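Local coordinates for protein putative polyketide cyclase (PDB 3K0Z) that is of unknown function but, as a SnoaL-like member of the NTF2 superfamily and putative lipoprotein, may act as a polyketide cyclase, at residues V10-E15 and E35-A40; P17-M22 and E98-V103; Q41-F46 and D128-K133; T58-F63 and K136-W141. All blocks are in the same frame, centred on the assembly; numbering follows the deposited sequence.

Contact 1: V10-E15 and E35-A40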
loop_
_atom_site.group_PDB
_atom_site.type_symbol
_atom_site.label_atom_id
_atom_site.label_comp_id
_atom_site.label_asym_id
_atom_site.label_seq_id
_atom_site.Cartn_x
_atom_site.Cartn_y
_atom_site.Cartn_z
ATOM N N VAL A 10 2.416 2.592 22.741
ATOM C CA VAL A 10 1.137 3.226 22.549
ATOM C C VAL A 10 0.030 2.410 23.221
ATOM O O VAL A 10 -0.106 1.206 23.029
ATOM C CB VAL A 10 0.796 3.426 21.033
ATOM C CG1 VAL A 10 -0.636 3.915 20.876
ATOM C CG2 VAL A 10 1.775 4.413 20.382
ATOM N N GLN A 11 -0.798 3.102 23.980
ATOM C CA GLN A 11 -1.969 2.504 24.566
ATOM C C GLN A 11 -3.098 2.581 23.547
ATOM O O GLN A 11 -3.597 3.681 23.223
ATOM C CB GLN A 11 -2.348 3.258 25.825
ATOM C CG GLN A 11 -3.484 2.651 26.561
ATOM C CD GLN A 11 -3.827 3.441 27.819
ATOM O OE1 GLN A 11 -2.932 3.785 28.603
ATOM N NE2 GLN A 11 -5.114 3.740 28.001
ATOM N N LEU A 12 -3.505 1.418 23.047
ATOM C CA LEU A 12 -4.510 1.335 22.011
ATOM C C LEU A 12 -5.918 1.548 22.541
ATOM O O LEU A 12 -6.208 1.214 23.697
ATOM C CB LEU A 12 -4.443 -0.042 21.343
ATOM C CG LEU A 12 -3.152 -0.414 20.635
ATOM C CD1 LEU A 12 -3.228 -1.881 20.278
ATOM C CD2 LEU A 12 -2.852 0.470 19.385
ATOM N N LEU A 13 -6.792 2.064 21.668
ATOM C CA LEU A 13 -8.188 2.237 21.998
ATOM C C LEU A 13 -8.873 0.879 21.943
ATOM O O LEU A 13 -8.599 0.041 21.065
ATOM C CB LEU A 13 -8.874 3.196 21.017
ATOM C CG LEU A 13 -8.560 4.696 21.051
ATOM C CD1 LEU A 13 -9.233 5.369 19.860
ATOM C CD2 LEU A 13 -8.974 5.329 22.353
ATOM N N LYS A 14 -9.715 0.639 22.938
ATOM C CA LYS A 14 -10.453 -0.608 23.038
ATOM C C LYS A 14 -11.678 -0.500 22.165
ATOM O O LYS A 14 -12.101 0.591 21.775
ATOM C CB LYS A 14 -10.816 -0.909 24.499
ATOM C CG LYS A 14 -9.603 -1.298 25.341
ATOM N N GLU A 15 -12.184 -1.670 21.786
ATOM C CA GLU A 15 -13.377 -1.810 20.996
ATOM C C GLU A 15 -13.262 -1.218 19.569
ATOM O O GLU A 15 -14.259 -0.878 18.957
ATOM C CB GLU A 15 -14.586 -1.285 21.764
ATOM C CG GLU A 15 -14.730 -1.985 23.118
ATOM C CD GLU A 15 -15.952 -1.516 23.893
ATOM O OE1 GLU A 15 -16.935 -1.020 23.279
ATOM O OE2 GLU A 15 -15.925 -1.653 25.133
ATOM N N GLU A 35 -1.682 9.700 19.032
ATOM C CA GLU A 35 -2.758 10.308 18.269
ATOM C C GLU A 35 -2.805 9.820 16.784
ATOM O O GLU A 35 -3.867 9.739 16.170
ATOM C CB GLU A 35 -2.724 11.821 18.426
ATOM C CG GLU A 35 -1.625 12.483 17.664
ATOM C CD GLU A 35 -1.320 13.906 18.136
ATOM O OE1 GLU A 35 -1.997 14.399 19.062
ATOM O OE2 GLU A 35 -0.382 14.530 17.551
HETATM N N MSE A 36 -1.668 9.461 16.228
HETATM C CA MSE A 36 -1.621 8.881 14.890
HETATM C C MSE A 36 -2.188 7.465 14.884
HETATM O O MSE A 36 -2.971 7.103 13.985
HETATM C CB MSE A 36 -0.177 8.925 14.377
HETATM C CG MSE A 36 0.262 10.316 14.101
HETATM SE SE MSE A 36 2.165 10.436 13.784
HETATM C CE MSE A 36 2.184 10.057 11.823
ATOM N N VAL A 37 -1.828 6.651 15.871
ATOM C CA VAL A 37 -2.349 5.267 15.939
ATOM C C VAL A 37 -3.867 5.300 16.174
ATOM O O VAL A 37 -4.614 4.578 15.525
ATOM C CB VAL A 37 -1.623 4.427 17.021
ATOM C CG1 VAL A 37 -2.354 3.158 17.289
ATOM C CG2 VAL A 37 -0.177 4.138 16.580
ATOM N N HIS A 38 -4.326 6.181 17.063
ATOM C CA HIS A 38 -5.741 6.303 17.365
ATOM C C HIS A 38 -6.536 6.769 16.150
ATOM O O HIS A 38 -7.641 6.313 15.946
ATOM C CB HIS A 38 -5.940 7.263 18.537
ATOM C CG HIS A 38 -5.589 6.658 19.861
ATOM N ND1 HIS A 38 -5.834 7.288 21.060
ATOM C CD2 HIS A 38 -5.058 5.448 20.166
ATOM C CE1 HIS A 38 -5.426 6.501 22.050
ATOM N NE2 HIS A 38 -4.966 5.368 21.526
ATOM N N ALA A 39 -5.983 7.645 15.332
ATOM C CA ALA A 39 -6.709 8.072 14.118
ATOM C C ALA A 39 -6.870 6.877 13.200
ATOM O O ALA A 39 -7.922 6.658 12.593
ATOM C CB ALA A 39 -5.946 9.222 13.410
ATOM N N ALA A 40 -5.819 6.085 13.096
ATOM C CA ALA A 40 -5.880 4.863 12.266
ATOM C C ALA A 40 -6.910 3.916 12.817
ATOM O O ALA A 40 -7.686 3.386 12.059
ATOM C CB ALA A 40 -4.540 4.190 12.221
#
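Leu13 lays its isobutyl group over one face of the His38 imidazole, a CH-pi contact that ties the N-terminal arm of this SnoaL-like, NTF2-type fold to its long helix 30-49. Leu13 CG stands 3.5 Å from the ring centroid and almost exactly on the ring normal, with CD1 reaching toward CG and CB of His38 and CD2 toward CE1 and ND1. The two side chains cross at about a right angle.

At its edge the His38 ring is held by a hydrogen bond. NE2 donates to the backbone O of Gln11 over 2.8 Å, with an N-H...O angle of 158°, and the acceptor lies close to the ring plane. The ring is thus pinned at its edge by the arm's backbone and covered on a face by the next residue but one.

The neighbouring Val37 receives Val10 and Leu12. It also packs on Leu100 and Met22, which places this seam beside the sheet edge. Val10 meets it tip to tip, CG1 lying 4.0 Å from Val37 CB. Tighter than usual is the oblique approach of Leu12, whose CD2 comes within 3.4 Å of Val37 CG1.

Contact 2: P17-M22 and E98-V103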
loop_
_atom_site.group_PDB
_atom_site.type_symbol
_atom_site.label_atom_id
_atom_site.label_comp_id
_atom_site.label_asym_id
_atom_site.label_seq_id
_atom_site.Cartn_x
_atom_site.Cartn_y
_atom_site.Cartn_z
ATOM N N PRO A 17 -10.497 -1.832 15.921
ATOM C CA PRO A 17 -9.454 -2.727 15.424
ATOM C C PRO A 17 -8.074 -2.408 15.985
ATOM O O PRO A 17 -7.699 -1.222 16.039
ATOM C CB PRO A 17 -9.496 -2.503 13.923
ATOM C CG PRO A 17 -10.939 -2.160 13.651
ATOM C CD PRO A 17 -11.311 -1.276 14.829
ATOM N N LYS A 18 -7.383 -3.448 16.462
ATOM C CA LYS A 18 -6.047 -3.333 17.008
ATOM C C LYS A 18 -5.031 -3.867 16.030
ATOM O O LYS A 18 -5.173 -4.960 15.478
ATOM C CB LYS A 18 -5.950 -4.021 18.354
ATOM C CG LYS A 18 -6.773 -3.277 19.411
ATOM C CD LYS A 18 -6.719 -3.943 20.736
ATOM C CE LYS A 18 -7.610 -3.265 21.748
ATOM N NZ LYS A 18 -7.329 -3.893 23.091
ATOM N N PRO A 19 -4.001 -3.076 15.766
ATOM C CA PRO A 19 -2.975 -3.578 14.853
ATOM C C PRO A 19 -2.339 -4.855 15.354
ATOM O O PRO A 19 -2.028 -4.957 16.535
ATOM C CB PRO A 19 -1.946 -2.462 14.838
ATOM C CG PRO A 19 -2.735 -1.213 15.239
ATOM C CD PRO A 19 -3.701 -1.722 16.262
ATOM N N LYS A 20 -2.172 -5.832 14.462
ATOM C CA LYS A 20 -1.547 -7.081 14.800
ATOM C C LYS A 20 -0.030 -6.922 14.901
ATOM O O LYS A 20 0.620 -7.681 15.621
ATOM C CB LYS A 20 -1.881 -8.160 13.770
ATOM C CG LYS A 20 -3.329 -8.550 13.752
ATOM C CD LYS A 20 -3.520 -9.945 13.159
ATOM C CE LYS A 20 -4.941 -10.117 12.640
ATOM N NZ LYS A 20 -5.963 -9.402 13.470
ATOM N N ALA A 21 0.517 -5.953 14.172
ATOM C CA ALA A 21 1.954 -5.607 14.209
ATOM C C ALA A 21 2.061 -4.099 13.985
ATOM O O ALA A 21 1.202 -3.500 13.326
ATOM C CB ALA A 21 2.728 -6.383 13.134
HETATM N N MSE A 22 3.071 -3.474 14.576
HETATM C CA MSE A 22 3.306 -2.049 14.396
HETATM C C MSE A 22 4.763 -1.714 14.461
HETATM O O MSE A 22 5.484 -2.311 15.255
HETATM C CB MSE A 22 2.696 -1.232 15.552
HETATM C CG MSE A 22 1.291 -0.946 15.465
HETATM SE SE MSE A 22 0.692 0.312 16.862
HETATM C CE MSE A 22 0.970 -0.596 18.322
ATOM N N GLU A 98 -3.670 -5.452 9.873
ATOM C CA GLU A 98 -2.555 -6.365 9.923
ATOM C C GLU A 98 -1.238 -5.718 10.319
ATOM O O GLU A 98 -0.438 -6.320 11.052
ATOM C CB GLU A 98 -2.376 -7.111 8.612
ATOM C CG GLU A 98 -3.592 -7.905 8.174
ATOM C CD GLU A 98 -3.908 -9.061 9.098
ATOM O OE1 GLU A 98 -2.963 -9.693 9.590
ATOM O OE2 GLU A 98 -5.090 -9.326 9.355
ATOM N N ASP A 99 -0.992 -4.505 9.887
ATOM C CA ASP A 99 0.283 -3.876 10.183
ATOM C C ASP A 99 0.085 -2.356 10.078
ATOM O O ASP A 99 -0.726 -1.884 9.283
ATOM C CB ASP A 99 1.347 -4.422 9.237
ATOM C CG ASP A 99 2.800 -4.108 9.674
ATOM O OD1 ASP A 99 3.042 -3.583 10.779
ATOM O OD2 ASP A 99 3.709 -4.387 8.843
ATOM N N LEU A 100 0.721 -1.632 10.981
ATOM C CA LEU A 100 0.706 -0.189 11.009
ATOM C C LEU A 100 2.119 0.368 11.124
ATOM O O LEU A 100 2.830 0.077 12.119
ATOM C CB LEU A 100 -0.129 0.263 12.210
ATOM C CG LEU A 100 -0.897 1.544 12.107
ATOM C CD1 LEU A 100 -1.998 1.450 10.959
ATOM C CD2 LEU A 100 -1.472 1.937 13.486
ATOM N N LEU A 101 2.529 1.191 10.158
ATOM C CA LEU A 101 3.917 1.794 10.125
ATOM C C LEU A 101 3.777 3.302 10.326
ATOM O O LEU A 101 3.154 3.997 9.498
ATOM C CB LEU A 101 4.606 1.512 8.811
ATOM C CG LEU A 101 4.416 0.043 8.413
ATOM C CD1 LEU A 101 4.937 -0.197 6.932
ATOM C CD2 LEU A 101 5.075 -0.886 9.464
ATOM N N VAL A 102 4.350 3.809 11.416
ATOM C CA VAL A 102 4.122 5.219 11.818
ATOM C C VAL A 102 5.419 6.027 11.781
ATOM O O VAL A 102 6.328 5.740 12.513
ATOM C CB VAL A 102 3.443 5.286 13.194
ATOM C CG1 VAL A 102 3.124 6.714 13.541
ATOM C CG2 VAL A 102 2.143 4.371 13.228
ATOM N N VAL A 103 5.494 7.056 10.921
ATOM C CA VAL A 103 6.732 7.821 10.769
ATOM C C VAL A 103 6.473 9.209 10.265
ATOM O O VAL A 103 5.659 9.400 9.375
ATOM C CB VAL A 103 7.732 7.076 9.841
ATOM C CG1 VAL A 103 7.220 6.940 8.363
ATOM C CG2 VAL A 103 9.167 7.731 9.912
#
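Lys20, in the conformer described, runs alongside Glu98, both side chains pointing the same way. Its CB lies 3.6 Å from the backbone O of Glu98; CD then passes the carboxylate on the OE1 side, and CE comes to 3.4 Å from Glu98 OE2. At chi4 (-35°) the chain bends and carries NZ to a salt bridge with Glu96, leaving it 4.2 Å from Glu98 OE2, beyond salt-bridge range. A second conformer of the lysine exists, so this course is one of two. Glu98 OE2 has its own partner in Ser112 OG, and the two side chains meet mainly through the lysine methylenes and the carboxylate.

Farther along, the backbones join. Leu100 N donates to Ala21 O over 3.0 Å, and Met22 pairs with Leu100 in parallel register. The same Ala21 O also receives a CA-H...O contact from Asp99. Asp99 OD1 lies 3.1 Å from Ala21 O, two acceptors close together without a bond between them, while OD2 of this aspartate is held by Lys106 of the second subunit.

Met22 and Leu100 lie side by side on one face, Met22 CG 3.8 Å from Leu100 CB. Pro19 CG approaches Leu100 CD2 obliquely at the same distance. Segment 17-22 thereby leads into a short parallel strand at the edge of the mixed sheet, next to a classic beta bulge, where the two residues Glu98 and Asp99 stand across from the single Arg110.

Contact 3: Q41-F46 and D128-K133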
loop_
_atom_site.group_PDB
_atom_site.type_symbol
_atom_site.label_atom_id
_atom_site.label_comp_id
_atom_site.label_asym_id
_atom_site.label_seq_id
_atom_site.Cartn_x
_atom_site.Cartn_y
_atom_site.Cartn_z
ATOM N N GLN A 41 -6.939 3.720 14.142
ATOM C CA GLN A 41 -7.904 2.815 14.733
ATOM C C GLN A 41 -9.349 3.260 14.450
ATOM O O GLN A 41 -10.209 2.429 14.110
ATOM C CB GLN A 41 -7.688 2.693 16.218
ATOM C CG GLN A 41 -6.522 1.841 16.643
ATOM C CD GLN A 41 -6.575 1.574 18.116
ATOM O OE1 GLN A 41 -6.031 2.343 18.947
ATOM N NE2 GLN A 41 -7.213 0.462 18.476
ATOM N N ARG A 42 -9.608 4.565 14.564
ATOM C CA ARG A 42 -10.955 5.098 14.332
ATOM C C ARG A 42 -11.319 4.986 12.879
ATOM O O ARG A 42 -12.451 4.751 12.561
ATOM C CB ARG A 42 -11.078 6.564 14.740
ATOM C CG ARG A 42 -11.031 6.808 16.231
ATOM C CD ARG A 42 -11.378 8.241 16.607
ATOM N NE ARG A 42 -11.177 8.498 18.045
ATOM C CZ ARG A 42 -10.043 8.960 18.594
ATOM N NH1 ARG A 42 -8.981 9.296 17.869
ATOM N NH2 ARG A 42 -9.990 9.144 19.901
ATOM N N PHE A 43 -10.363 5.216 11.993
ATOM C CA PHE A 43 -10.588 5.113 10.578
ATOM C C PHE A 43 -10.961 3.668 10.226
ATOM O O PHE A 43 -11.942 3.448 9.499
ATOM C CB PHE A 43 -9.342 5.578 9.786
ATOM C CG PHE A 43 -9.602 5.867 8.314
ATOM C CD1 PHE A 43 -10.544 6.815 7.918
ATOM C CD2 PHE A 43 -8.830 5.259 7.328
ATOM C CE1 PHE A 43 -10.748 7.088 6.554
ATOM C CE2 PHE A 43 -9.012 5.589 5.971
ATOM C CZ PHE A 43 -9.965 6.486 5.605
ATOM N N TYR A 44 -10.225 2.679 10.733
ATOM C CA TYR A 44 -10.606 1.279 10.430
ATOM C C TYR A 44 -11.822 0.788 11.250
ATOM O O TYR A 44 -12.526 -0.106 10.778
ATOM C CB TYR A 44 -9.403 0.313 10.372
ATOM C CG TYR A 44 -8.459 0.879 9.342
ATOM C CD1 TYR A 44 -8.806 0.884 7.995
ATOM C CD2 TYR A 44 -7.308 1.539 9.724
ATOM C CE1 TYR A 44 -8.034 1.542 7.034
ATOM C CE2 TYR A 44 -6.494 2.163 8.763
ATOM C CZ TYR A 44 -6.875 2.156 7.428
ATOM O OH TYR A 44 -6.108 2.798 6.506
ATOM N N ALA A 45 -12.095 1.376 12.414
ATOM C CA ALA A 45 -13.399 1.156 13.101
ATOM C C ALA A 45 -14.564 1.594 12.197
ATOM O O ALA A 45 -15.577 0.918 12.120
ATOM C CB ALA A 45 -13.474 1.866 14.459
ATOM N N PHE A 46 -14.409 2.730 11.523
ATOM C CA PHE A 46 -15.437 3.190 10.639
ATOM C C PHE A 46 -15.607 2.190 9.490
ATOM O O PHE A 46 -16.715 1.765 9.185
ATOM C CB PHE A 46 -15.133 4.573 10.094
ATOM C CG PHE A 46 -16.071 4.959 9.013
ATOM C CD1 PHE A 46 -17.407 5.215 9.306
ATOM C CD2 PHE A 46 -15.660 4.972 7.698
ATOM C CE1 PHE A 46 -18.313 5.524 8.285
ATOM C CE2 PHE A 46 -16.540 5.287 6.675
ATOM C CZ PHE A 46 -17.865 5.552 6.960
ATOM N N ASP A 128 -3.094 1.305 2.708
ATOM C CA ASP A 128 -3.438 2.712 2.712
ATOM C C ASP A 128 -2.284 3.505 3.252
ATOM O O ASP A 128 -1.612 3.064 4.183
ATOM C CB ASP A 128 -4.595 3.040 3.654
ATOM C CG ASP A 128 -5.907 2.327 3.329
ATOM O OD1 ASP A 128 -5.974 1.441 2.429
ATOM O OD2 ASP A 128 -6.917 2.694 3.986
ATOM N N ILE A 129 -2.081 4.685 2.693
ATOM C CA ILE A 129 -1.124 5.652 3.219
ATOM C C ILE A 129 -1.967 6.855 3.677
ATOM O O ILE A 129 -2.693 7.470 2.877
ATOM C CB ILE A 129 -0.100 6.113 2.182
ATOM C CG1 ILE A 129 0.789 4.927 1.767
ATOM C CG2 ILE A 129 0.744 7.262 2.779
ATOM C CD1 ILE A 129 1.568 5.165 0.484
ATOM N N LEU A 130 -1.857 7.156 4.959
ATOM C CA LEU A 130 -2.606 8.250 5.584
ATOM C C LEU A 130 -1.684 9.400 5.978
ATOM O O LEU A 130 -0.641 9.159 6.549
ATOM C CB LEU A 130 -3.271 7.723 6.836
ATOM C CG LEU A 130 -4.100 6.443 6.780
ATOM C CD1 LEU A 130 -4.444 6.072 8.241
ATOM C CD2 LEU A 130 -5.358 6.508 5.919
ATOM N N HIS A 131 -2.090 10.640 5.693
ATOM C CA HIS A 131 -1.386 11.828 6.154
ATOM C C HIS A 131 -2.169 12.332 7.362
ATOM O O HIS A 131 -3.384 12.586 7.266
ATOM C CB HIS A 131 -1.394 12.873 5.090
ATOM C CG HIS A 131 -0.252 13.831 5.155
ATOM N ND1 HIS A 131 0.038 14.693 4.119
ATOM C CD2 HIS A 131 0.698 14.034 6.098
ATOM C CE1 HIS A 131 1.104 15.409 4.441
ATOM N NE2 HIS A 131 1.522 15.029 5.638
ATOM N N VAL A 132 -1.500 12.439 8.501
ATOM C CA VAL A 132 -2.158 12.827 9.765
ATOM C C VAL A 132 -1.585 14.129 10.282
ATOM O O VAL A 132 -0.382 14.238 10.335
ATOM C CB VAL A 132 -1.932 11.773 10.858
ATOM C CG1 VAL A 132 -2.806 12.087 12.098
ATOM C CG2 VAL A 132 -2.219 10.371 10.315
ATOM N N LYS A 133 -2.443 15.104 10.609
ATOM C CA LYS A 133 -2.015 16.386 11.146
ATOM C C LYS A 133 -2.828 16.624 12.406
ATOM O O LYS A 133 -4.044 16.536 12.380
ATOM C CB LYS A 133 -2.255 17.513 10.148
#
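This is a buried helix-on-sheet contact, made where the C-terminal half of helix 30-49 passes over strand 120-133, near the centre of the chain. Tyr44 and Asp128 reach toward each other tip to tip, and the phenol OH donates to Asp128 OD2 in a short bond of 2.6 Å. The hydroxyl meets this oxygen from above the carboxylate plane, 43° out of it, whereas OD2 itself lies in the plane of the tyrosine ring, at its edge. Ring and carboxylate planes stand 53° apart. Asp128 CB points toward the helix, and chi1 of -60° sets CG anti to the carbonyl carbon. Both residues are buried, so the bond gives each a polar partner inside the core.

The concave side of a strongly curved sheet, packed against a long helix, is the hallmark of the NTF2-like cone fold to which SnoaL-type cyclases belong, and the burial of the pair between helix and sheet is consistent with its lying in that interior. Leu111 of the adjoining strand 106-117 touches both Tyr44 and Asp128.

Leu130, two residues along the strand, packs beside Phe43 and Tyr44. Its CD2 lies 3.8 Å from Phe43 CE2 and equally near Tyr44 OH, approaching the Phe43 ring obliquely. The Phe43 ring presents an in-plane edge to the Tyr44 hydroxyl. That ring also packs edge-to-face with Trp47, while Ile137 of the next strand touches both Phe43 and Leu130. Asp128 OD2 lies 4.1 Å from Phe43 CE2, near the ring plane.

Contact 4: T58-F63 and K136-W141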
loop_
_atom_site.group_PDB
_atom_site.type_symbol
_atom_site.label_atom_id
_atom_site.label_comp_id
_atom_site.label_asym_id
_atom_site.label_seq_id
_atom_site.Cartn_x
_atom_site.Cartn_y
_atom_site.Cartn_z
ATOM N N THR A 58 -12.220 11.583 13.139
ATOM C CA THR A 58 -11.116 10.847 12.501
ATOM C C THR A 58 -10.447 11.593 11.353
ATOM O O THR A 58 -9.205 11.574 11.248
ATOM C CB THR A 58 -11.621 9.505 11.977
ATOM O OG1 THR A 58 -12.358 8.827 13.007
ATOM C CG2 THR A 58 -10.447 8.614 11.473
ATOM N N VAL A 59 -11.254 12.222 10.502
ATOM C CA VAL A 59 -10.760 12.971 9.359
ATOM C C VAL A 59 -11.136 14.449 9.457
ATOM O O VAL A 59 -12.089 14.796 10.133
ATOM C CB VAL A 59 -11.207 12.330 7.994
ATOM C CG1 VAL A 59 -10.930 10.796 8.013
ATOM C CG2 VAL A 59 -12.702 12.597 7.696
ATOM N N THR A 60 -10.371 15.311 8.792
ATOM C CA THR A 60 -10.652 16.738 8.798
ATOM C C THR A 60 -11.801 16.996 7.841
ATOM O O THR A 60 -12.094 16.195 6.949
ATOM C CB THR A 60 -9.448 17.566 8.363
ATOM O OG1 THR A 60 -9.093 17.206 7.034
ATOM C CG2 THR A 60 -8.285 17.344 9.311
ATOM N N GLU A 61 -12.451 18.142 7.998
ATOM C CA GLU A 61 -13.666 18.389 7.215
ATOM C C GLU A 61 -13.357 18.454 5.729
ATOM O O GLU A 61 -14.212 18.155 4.940
ATOM C CB GLU A 61 -14.387 19.657 7.674
ATOM C CG GLU A 61 -13.758 20.922 7.195
ATOM N N ASN A 62 -12.117 18.816 5.390
ATOM C CA ASN A 62 -11.633 18.920 4.018
ATOM C C ASN A 62 -10.824 17.716 3.538
ATOM O O ASN A 62 -10.037 17.828 2.587
ATOM C CB ASN A 62 -10.806 20.211 3.887
ATOM C CG ASN A 62 -11.635 21.430 4.121
ATOM O OD1 ASN A 62 -11.260 22.326 4.885
ATOM N ND2 ASN A 62 -12.797 21.471 3.484
ATOM N N PHE A 63 -11.040 16.569 4.186
ATOM C CA PHE A 63 -10.400 15.296 3.816
ATOM C C PHE A 63 -10.433 15.026 2.309
ATOM O O PHE A 63 -11.472 15.199 1.678
ATOM C CB PHE A 63 -11.082 14.154 4.556
ATOM C CG PHE A 63 -10.688 12.782 4.057
ATOM C CD1 PHE A 63 -9.519 12.175 4.470
ATOM C CD2 PHE A 63 -11.473 12.119 3.136
ATOM C CE1 PHE A 63 -9.158 10.887 3.976
ATOM C CE2 PHE A 63 -11.107 10.843 2.628
ATOM C CZ PHE A 63 -9.959 10.258 3.047
ATOM N N LYS A 136 -5.694 14.114 13.206
ATOM C CA LYS A 136 -6.690 13.762 12.206
ATOM C C LYS A 136 -6.104 13.521 10.821
ATOM O O LYS A 136 -5.072 14.063 10.466
ATOM C CB LYS A 136 -7.820 14.782 12.162
ATOM C CG LYS A 136 -8.623 14.800 13.464
ATOM C CD LYS A 136 -10.026 15.228 13.232
ATOM C CE LYS A 136 -10.725 15.649 14.529
ATOM N NZ LYS A 136 -11.967 16.371 14.162
ATOM N N ILE A 137 -6.763 12.658 10.058
ATOM C CA ILE A 137 -6.305 12.295 8.729
ATOM C C ILE A 137 -6.758 13.401 7.783
ATOM O O ILE A 137 -7.970 13.707 7.715
ATOM C CB ILE A 137 -6.909 10.936 8.297
ATOM C CG1 ILE A 137 -6.471 9.803 9.263
ATOM C CG2 ILE A 137 -6.561 10.639 6.823
ATOM C CD1 ILE A 137 -7.327 8.482 9.046
ATOM N N THR A 138 -5.813 14.015 7.068
ATOM C CA THR A 138 -6.153 15.088 6.136
ATOM C C THR A 138 -6.334 14.597 4.689
ATOM O O THR A 138 -7.088 15.180 3.905
ATOM C CB THR A 138 -5.110 16.170 6.153
ATOM O OG1 THR A 138 -3.868 15.654 5.667
ATOM C CG2 THR A 138 -4.971 16.760 7.563
ATOM N N GLU A 139 -5.616 13.542 4.331
ATOM C CA GLU A 139 -5.655 13.023 2.968
ATOM C C GLU A 139 -5.117 11.574 2.944
ATOM O O GLU A 139 -4.483 11.102 3.902
ATOM C CB GLU A 139 -4.856 13.921 1.999
ATOM C CG GLU A 139 -3.417 14.116 2.390
ATOM C CD GLU A 139 -2.664 15.200 1.583
ATOM O OE1 GLU A 139 -3.183 15.765 0.632
ATOM O OE2 GLU A 139 -1.508 15.451 1.886
ATOM N N ASP A 140 -5.411 10.849 1.867
ATOM C CA ASP A 140 -4.892 9.520 1.765
ATOM C C ASP A 140 -4.708 9.061 0.340
ATOM O O ASP A 140 -5.175 9.699 -0.612
ATOM C CB ASP A 140 -5.685 8.521 2.628
ATOM C CG ASP A 140 -7.042 8.140 2.035
ATOM O OD1 ASP A 140 -7.537 8.880 1.199
ATOM O OD2 ASP A 140 -7.612 7.079 2.408
ATOM N N TRP A 141 -4.000 7.947 0.247
ATOM C CA TRP A 141 -3.704 7.205 -0.972
ATOM C C TRP A 141 -3.899 5.759 -0.578
ATOM O O TRP A 141 -3.252 5.266 0.341
ATOM C CB TRP A 141 -2.258 7.403 -1.422
ATOM C CG TRP A 141 -1.842 8.798 -1.671
ATOM C CD1 TRP A 141 -1.704 9.414 -2.893
ATOM C CD2 TRP A 141 -1.371 9.754 -0.693
ATOM N NE1 TRP A 141 -1.219 10.668 -2.715
ATOM C CE2 TRP A 141 -1.004 10.904 -1.383
ATOM C CE3 TRP A 141 -1.210 9.723 0.688
ATOM C CZ2 TRP A 141 -0.531 12.061 -0.730
ATOM C CZ3 TRP A 141 -0.732 10.863 1.340
ATOM C CH2 TRP A 141 -0.427 12.020 0.626
HETATM O O HOH W 1 -7.347 17.606 3.339
#
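Ile137 is gripped through both its N-H and its carbonyl by Thr58 and Thr60, which join segment 58-63 to strand 136-141 at the edge of the NTF2-like sheet. Ile137 N donates to Thr58 O over 2.9 Å in a nearly straight bond (174°), and Thr60 N returns one to Ile137 O over 3.1 Å. Val59 sits opposite Ile137 in parallel register. The chain then turns a corner through a type I beta turn from Thr60 to Phe63, and after the corner a separate strand, 63-65, pairs with 136-144.

A weaker polar contact follows the turn, a CA-H...O approach of Phe63 CA to Thr138 O. A water hydrogen-bonds to both Asn62 O and Thr138 O, bridging the turn to the strand.

Apolar contacts centre on Ile137. Its CB lies 4.0 Å from Val59 CG1, its CD1 runs beside Thr58 CG2, and its CG2 meets the Phe63 ring at the edge, near the ring plane. Phe43 of helix 30-49 also touches Thr58 and Val59, so this group packs on the core. Away from it, Thr60 CG2 reaches Thr138 CG2 at 3.8 Å and also touches Lys136 CB. The lysine chain extends past Val59 O, and its NZ hydrogen-bonds to Pro56 O.

The Phe63 ring, its CG anti to the backbone N (chi1 169°), lies beside Ile137 and crosses Asp140 obliquely. Ring and carboxylate planes are 57° apart, and Phe63 CZ comes to 3.3 Å from Asp140 OD1.

Contacts 1 and 3 share helix 30-49, with centres 10 Å apart; 1 closes before 3 opens along the chain. Contact 2, its centre also 10 Å from that of contact 1, touches it where Leu12 packs on Lys18 and Pro19. Contacts 2, 3 and 4 reach the same mixed sheet, and their segments alternate in sequence. Contact 2 lies at the edge strand 22-24, contact 4 toward the other edge, 63-65; their centres are 19 Å apart and they do not touch. Contact 3 lies between them, its centre 8 Å from that of contact 4. Gln41 probably hydrogen-bonds Leu13 of contact 1 and Pro17 of contact 2. Helix, N-terminal arm and both sheet edges thus form one compact cone-like domain.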